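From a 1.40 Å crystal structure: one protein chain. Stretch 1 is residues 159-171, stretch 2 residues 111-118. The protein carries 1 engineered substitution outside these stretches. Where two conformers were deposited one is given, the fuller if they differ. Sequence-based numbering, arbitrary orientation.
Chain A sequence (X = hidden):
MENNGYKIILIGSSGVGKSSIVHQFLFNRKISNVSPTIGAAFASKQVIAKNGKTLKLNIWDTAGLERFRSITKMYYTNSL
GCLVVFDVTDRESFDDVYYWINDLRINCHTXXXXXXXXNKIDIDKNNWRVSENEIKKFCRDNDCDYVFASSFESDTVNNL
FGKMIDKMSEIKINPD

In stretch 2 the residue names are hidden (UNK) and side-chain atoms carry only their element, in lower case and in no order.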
# COMPACT_ATOMS: atom_id res chain seq x y z
N ASN A 159 4.00 -3.23 11.06
CA ASN A 159 4.07 -1.81 11.37
C ASN A 159 3.23 -0.99 10.40
O ASN A 159 2.47 -0.11 10.82
CB ASN A 159 5.53 -1.36 11.35
CG ASN A 159 5.69 0.09 11.74
OD1 ASN A 159 5.40 0.48 12.87
ND2 ASN A 159 6.16 0.91 10.80
N LEU A 160 3.36 -1.25 9.10
CA LEU A 160 2.65 -0.41 8.14
C LEU A 160 1.14 -0.64 8.23
O LEU A 160 0.36 0.32 8.14
CB LEU A 160 3.20 -0.57 6.71
CG LEU A 160 2.86 -1.84 5.91
CD1 LEU A 160 1.54 -1.70 5.14
CD2 LEU A 160 3.97 -2.22 4.95
N PHE A 161 0.70 -1.88 8.43
CA PHE A 161 -0.73 -2.08 8.66
C PHE A 161 -1.17 -1.50 9.99
O PHE A 161 -2.31 -1.03 10.10
CB PHE A 161 -1.13 -3.55 8.52
CG PHE A 161 -1.43 -3.93 7.12
CD1 PHE A 161 -2.68 -3.72 6.58
CD2 PHE A 161 -0.44 -4.47 6.32
CE1 PHE A 161 -2.95 -4.06 5.28
CE2 PHE A 161 -0.70 -4.82 5.01
CZ PHE A 161 -1.96 -4.60 4.48
N GLY A 162 -0.29 -1.50 10.99
CA GLY A 162 -0.66 -0.88 12.26
C GLY A 162 -0.96 0.60 12.12
O GLY A 162 -1.89 1.11 12.74
N LYS A 163 -0.16 1.31 11.33
CA LYS A 163 -0.43 2.72 11.07
C LYS A 163 -1.80 2.89 10.42
O LYS A 163 -2.58 3.77 10.80
CB LYS A 163 0.64 3.30 10.15
CG LYS A 163 2.03 3.35 10.76
CD LYS A 163 3.10 3.75 9.73
CE LYS A 163 3.00 5.22 9.28
NZ LYS A 163 3.26 6.17 10.40
N MET A 164 -2.10 2.04 9.44
CA MET A 164 -3.39 2.10 8.76
C MET A 164 -4.54 1.79 9.71
O MET A 164 -5.58 2.46 9.69
CB MET A 164 -3.38 1.13 7.58
CG MET A 164 -4.69 1.04 6.80
SD MET A 164 -5.16 2.60 5.98
CE MET A 164 -3.79 2.86 4.82
N ILE A 165 -4.36 0.78 10.57
CA ILE A 165 -5.40 0.38 11.52
C ILE A 165 -5.69 1.51 12.50
O ILE A 165 -6.85 1.84 12.76
CB ILE A 165 -4.99 -0.92 12.23
CG1 ILE A 165 -5.01 -2.09 11.24
CG2 ILE A 165 -5.89 -1.18 13.45
CD1 ILE A 165 -4.16 -3.25 11.67
N ASP A 166 -4.63 2.12 13.05
CA ASP A 166 -4.83 3.24 13.98
C ASP A 166 -5.66 4.34 13.34
O ASP A 166 -6.58 4.88 13.97
CB ASP A 166 -3.49 3.82 14.43
CG ASP A 166 -2.67 2.87 15.29
OD1 ASP A 166 -3.18 1.80 15.68
OD2 ASP A 166 -1.51 3.22 15.60
N LYS A 167 -5.36 4.69 12.09
CA LYS A 167 -6.10 5.75 11.43
C LYS A 167 -7.55 5.34 11.18
O LYS A 167 -8.47 6.14 11.39
CB LYS A 167 -5.40 6.15 10.13
CG LYS A 167 -4.13 6.94 10.33
CD LYS A 167 -4.42 8.35 10.85
CE LYS A 167 -3.15 9.17 10.96
NZ LYS A 167 -2.16 8.50 11.82
N MET A 168 -7.78 4.10 10.73
CA MET A 168 -9.16 3.64 10.55
C MET A 168 -9.95 3.71 11.85
O MET A 168 -11.15 4.01 11.83
CB MET A 168 -9.19 2.22 9.98
CG MET A 168 -8.59 2.06 8.58
SD MET A 168 -9.35 3.08 7.28
CE MET A 168 -8.23 4.48 7.25
N SER A 169 -9.29 3.46 12.98
CA SER A 169 -10.00 3.46 14.26
C SER A 169 -10.46 4.85 14.67
O SER A 169 -11.32 4.97 15.54
CB SER A 169 -9.11 2.84 15.35
OG SER A 169 -8.14 3.76 15.83
N GLU A 170 -9.90 5.90 14.05
CA GLU A 170 -10.31 7.28 14.33
C GLU A 170 -11.57 7.70 13.59
O GLU A 170 -12.14 8.74 13.92
CB GLU A 170 -9.20 8.25 13.92
CG GLU A 170 -7.89 8.07 14.63
CD GLU A 170 -6.78 8.95 14.06
OE1 GLU A 170 -7.04 9.70 13.10
OE2 GLU A 170 -5.65 8.88 14.58
N ILE A 171 -11.99 6.94 12.59
CA ILE A 171 -13.16 7.31 11.80
C ILE A 171 -14.44 7.22 12.64
O ILE A 171 -14.70 6.20 13.28
CB ILE A 171 -13.26 6.45 10.52
CG1 ILE A 171 -12.02 6.67 9.64
CG2 ILE A 171 -14.54 6.76 9.76
CD1 ILE A 171 -12.01 5.85 8.37
N UNK A 111 -11.51 8.67 1.02
CA UNK A 111 -10.31 8.16 1.66
C UNK A 111 -9.95 9.05 2.85
O UNK A 111 -9.94 10.28 2.74
c UNK A 111 -8.02 7.25 1.21
o UNK A 111 -9.62 7.51 -0.55
c UNK A 111 -9.16 8.10 0.67
N UNK A 112 -9.68 8.42 3.99
CA UNK A 112 -9.29 9.13 5.20
C UNK A 112 -7.78 9.17 5.40
O UNK A 112 -7.27 10.10 6.02
c UNK A 112 -9.64 9.10 7.72
c UNK A 112 -10.25 10.29 8.08
c UNK A 112 -9.93 8.45 6.40
o UNK A 112 -8.90 10.89 11.40
c UNK A 112 -8.77 8.50 8.64
c UNK A 112 -10.00 10.89 9.30
c UNK A 112 -8.51 9.09 9.86
c UNK A 112 -9.14 10.29 10.18
N UNK A 113 -7.07 8.17 4.90
CA UNK A 113 -5.64 8.05 5.16
C UNK A 113 -5.01 7.37 3.96
O UNK A 113 -5.42 6.26 3.57
o UNK A 113 -0.08 6.44 8.26
c UNK A 113 -3.46 5.77 7.12
c UNK A 113 -1.36 6.67 7.80
c UNK A 113 -5.41 7.21 6.42
c UNK A 113 -3.15 8.14 7.11
c UNK A 113 -1.83 7.96 7.57
c UNK A 113 -2.18 5.58 7.57
c UNK A 113 -3.97 7.04 6.87
N UNK A 114 -4.02 8.04 3.37
CA UNK A 114 -3.20 7.50 2.29
C UNK A 114 -1.80 7.35 2.85
O UNK A 114 -1.22 8.31 3.36
c UNK A 114 -4.61 8.58 0.51
c UNK A 114 -4.67 9.48 -0.73
c UNK A 114 -3.20 8.43 1.07
c UNK A 114 -2.26 7.89 0.02
N UNK A 115 -1.27 6.13 2.78
CA UNK A 115 0.06 5.80 3.30
C UNK A 115 0.92 5.30 2.15
O UNK A 115 0.60 4.28 1.53
c UNK A 115 1.25 4.22 4.98
c UNK A 115 2.10 5.35 5.53
c UNK A 115 -0.06 4.74 4.39
c UNK A 115 0.93 3.19 6.07
N UNK A 116 1.98 6.05 1.84
CA UNK A 116 2.95 5.66 0.82
C UNK A 116 3.94 4.68 1.45
O UNK A 116 4.53 4.97 2.49
c UNK A 116 2.70 7.83 -0.45
c UNK A 116 4.84 6.49 -0.64
c UNK A 116 3.68 6.90 0.28
N UNK A 117 4.11 3.53 0.81
CA UNK A 117 4.99 2.48 1.32
C UNK A 117 6.21 2.42 0.42
O UNK A 117 6.12 2.03 -0.75
c UNK A 117 5.24 0.03 1.89
c UNK A 117 3.02 1.19 2.20
c UNK A 117 4.29 1.11 1.36
N UNK A 118 7.36 2.78 0.98
CA UNK A 118 8.65 2.64 0.31
C UNK A 118 9.13 1.22 0.57
O UNK A 118 9.63 0.91 1.66
c UNK A 118 9.62 3.68 0.86

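Position 111 carries three side-chain atoms, one carbon bearing an oxygen and a second carbon. Its CA-to-CB bond points away from the helix and no side-chain atom touches stretch 1. This is Thr111, whose hydroxyl suits a partly exposed place because its hydrogen bond is satisfied elsewhere in the structure.

Position 112 has one carbon leading to a six-carbon ring that bears an oxygen. The ring reaches the last residues of stretch 1: Ile171 lies over one face, Met168 sits near the ring plane at the edge, and the oxygen meets Glu170. This is Tyr112. Ile171 CG1 is 4.1 Å from the centroid of the Tyr112 ring, and Tyr112 OH gives a hydrogen bond of 2.8 Å to Glu170 OE1. Tyrosine suits this exposed place because its flat ring packs against aliphatic groups while its polar tip meets a carboxylate.

Position 113, where the strand begins, shows the same pattern, a carbon and a six-carbon ring with one oxygen, but buried against Lys163, Met164, Lys167 and Met168. It is Tyr113. Lys167 CG stands 3.3 Å from the centroid of the Tyr113 ring and only 7° off its normal, so the aliphatic part of the lysine covers the face in a CH-pi contact. Met164 CE approaches Tyr113 CD2 at 3.7 Å. The hydroxyl is satisfied elsewhere in the structure, which allows a polar atom at the end of a buried ring.

Position 114 has four carbons, forked at the first, with one arm two carbons long. They point away from the helix without touching it. This is Ile114, apolar as its burial requires.

At position 115 four carbons fork at the second and touch Leu160, Lys163 and Met164, giving Leu115. Leu115 CD2 lies 3.6 Å from Leu160 O, and Leu115 CD1 lies 3.9 Å from Lys163 CE. A fork one bond beyond CB lets the chain reach out before it spreads.

Position 116 has three carbons, one carrying the other two, out of the helix's reach: Val116, apolar and suited to burial.

Position 117 has the same three-carbon fork, pointing toward the helix and meeting Leu160. It is Val117, whose short branches suffice: Val117 CG1 lies 4.0 Å from Leu160 CD2.

Position 118 has a single carbon, out of reach: Ala118, small, apolar and buried.

The contact follows strand alternation: residues 113, 115 and 117 face a helix that runs nearly antiparallel, at 169°. Leu160, Met164 and the carbon chains of Lys163 and Lys167 form an apolar layer against them, and beyond the strand Tyr112 extends the contact with its hydrogen bond to Glu170.

Stretch 2 (111-118) TYYILVVA
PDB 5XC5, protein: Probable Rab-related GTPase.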